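Local atomic coordinates of GTPase activator-like protein (PDB entry 5HIU), a protein that probably acts, as a whole protein, as a GTPase activator (the TSC2 protein of a fungus), this chain being its N-terminal helical part. Residues E268-H271 / T272-I275. Residues are numbered along the deposited sequence; the frame is centred on the assembly and turned at random.
Sequences EAWH and TISI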
loop_
_atom_site.group_PDB
_atom_site.type_symbol
_atom_site.label_atom_id
_atom_site.label_comp_id
_atom_site.label_asym_id
_atom_site.label_seq_id
_atom_site.Cartn_x
_atom_site.Cartn_y
_atom_site.Cartn_z
ATOM N N GLU A 268 -9.331 -1.317 -4.279
ATOM C CA GLU A 268 -7.876 -1.324 -4.432
ATOM C C GLU A 268 -7.164 -2.245 -3.439
ATOM O O GLU A 268 -6.314 -3.025 -3.837
ATOM C CB GLU A 268 -7.288 0.091 -4.340
ATOM C CG GLU A 268 -7.311 0.871 -5.653
ATOM C CD GLU A 268 -8.503 1.785 -5.769
ATOM O OE1 GLU A 268 -9.523 1.530 -5.093
ATOM O OE2 GLU A 268 -8.414 2.772 -6.527
ATOM N N ALA A 269 -7.512 -2.165 -2.158
ATOM C CA ALA A 269 -6.903 -3.021 -1.139
ATOM C C ALA A 269 -7.307 -4.482 -1.331
ATOM O O ALA A 269 -6.530 -5.402 -1.078
ATOM C CB ALA A 269 -7.308 -2.554 0.271
ATOM N N TRP A 270 -8.538 -4.732 -1.741
ATOM C CA TRP A 270 -8.929 -6.112 -1.845
ATOM C C TRP A 270 -8.110 -6.717 -2.976
ATOM O O TRP A 270 -7.610 -7.849 -2.884
ATOM C CB TRP A 270 -10.424 -6.279 -2.085
ATOM C CG TRP A 270 -10.679 -7.645 -2.501
ATOM C CD1 TRP A 270 -11.051 -8.063 -3.727
ATOM C CD2 TRP A 270 -10.455 -8.810 -1.721
ATOM N NE1 TRP A 270 -11.103 -9.431 -3.759
ATOM C CE2 TRP A 270 -10.726 -9.914 -2.537
ATOM C CE3 TRP A 270 -10.037 -9.028 -0.409
ATOM C CZ2 TRP A 270 -10.621 -11.218 -2.082
ATOM C CZ3 TRP A 270 -9.919 -10.326 0.040
ATOM C CH2 TRP A 270 -10.224 -11.402 -0.783
ATOM N N HIS A 271 -7.930 -5.939 -4.039
ATOM C CA HIS A 271 -7.166 -6.429 -5.192
ATOM C C HIS A 271 -5.785 -6.879 -4.740
ATOM O O HIS A 271 -5.313 -7.985 -5.027
ATOM C CB HIS A 271 -7.069 -5.345 -6.248
ATOM C CG HIS A 271 -6.619 -5.858 -7.569
ATOM N ND1 HIS A 271 -5.284 -5.973 -7.906
ATOM C CD2 HIS A 271 -7.320 -6.309 -8.634
ATOM C CE1 HIS A 271 -5.182 -6.463 -9.125
ATOM N NE2 HIS A 271 -6.402 -6.671 -9.590
ATOM N N THR A 272 -5.144 -6.025 -3.972
ATOM C CA THR A 272 -3.824 -6.344 -3.479
ATOM C C THR A 272 -3.873 -7.512 -2.506
ATOM O O THR A 272 -3.008 -8.387 -2.553
ATOM C CB THR A 272 -3.151 -5.096 -2.880
ATOM O OG1 THR A 272 -3.155 -4.050 -3.864
ATOM C CG2 THR A 272 -1.740 -5.384 -2.503
ATOM N N ILE A 273 -4.882 -7.556 -1.644
ATOM C CA ILE A 273 -4.971 -8.658 -0.694
ATOM C C ILE A 273 -5.251 -9.946 -1.466
ATOM O O ILE A 273 -4.788 -11.016 -1.044
ATOM C CB ILE A 273 -6.033 -8.406 0.403
ATOM C CG1 ILE A 273 -5.553 -7.334 1.373
ATOM C CG2 ILE A 273 -6.321 -9.659 1.224
ATOM C CD1 ILE A 273 -6.684 -6.730 2.179
ATOM N N SER A 274 -5.991 -9.864 -2.583
ATOM C CA SER A 274 -6.344 -11.083 -3.301
ATOM C C SER A 274 -5.085 -11.705 -3.850
ATOM O O SER A 274 -4.852 -12.914 -3.693
ATOM C CB SER A 274 -7.371 -10.852 -4.411
ATOM O OG SER A 274 -7.033 -9.724 -5.192
ATOM N N ILE A 275 -4.250 -10.871 -4.466
ATOM C CA ILE A 275 -2.989 -11.346 -5.014
ATOM C C ILE A 275 -2.250 -12.098 -3.918
ATOM O O ILE A 275 -1.890 -13.259 -4.092
ATOM C CB ILE A 275 -2.140 -10.188 -5.558
ATOM C CG1 ILE A 275 -2.770 -9.658 -6.850
ATOM C CG2 ILE A 275 -0.719 -10.647 -5.810
ATOM C CD1 ILE A 275 -2.442 -8.214 -7.178
HETATM O O HOH W 1 -4.499 -2.769 -6.002
#
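Thr-272, Ile-273, Ser-274 and Ile-275 each give their backbone N to the O four residues back, from Glu-268 to His-271, with N-H...O angles of 143° to 168°, which defines a continuous alpha helix of about two turns. Ser-274 adds a side-chain bond: its OG, placed between its own N and carbonyl carbon (chi1 46°), folds back on the helix and donates to His-271 O. The modelled OG to O distance of 2.5 Å is very short, and at 2.5 Å resolution its exact value carries little weight. His-271 O thereby receives this hydroxyl, the N of Ile-275 and, weakly, the N of Ser-274. The Trp-270 side chain leaves the backbone away from 272-275, but with CG anti to the backbone N the indole is carried back over Ser-274. Ser-274 CB sits under one face, offset toward the rim and 4.0 Å from Trp-270 CE2, while Ile-273 CG2 approaches obliquely to 3.8 Å from Trp-270 CZ3. Lys-321 makes a cation-pi contact with the indole. The His-271 imidazole meets the tip of Ile-275, with His-271 ND1 3.7 Å from Ile-275 CD1. A water donates to Glu-268 O (2.8 Å) and also hydrogen-bonds Thr-272 OG1 (2.8 Å), bridging the turn beside the backbone bond. Thr-272 touches helix 224-240 and Ile-273 touches helix 245-261, so helix 266-277 packs against both within the TSC2 N-terminal helical array. The water thus gives Glu-268 O a second donor; if the short OG approach is real, His-271 O gains a further one, and the indole combines apolar contact with Ile-273 and a probably electrostatic one with the lysine.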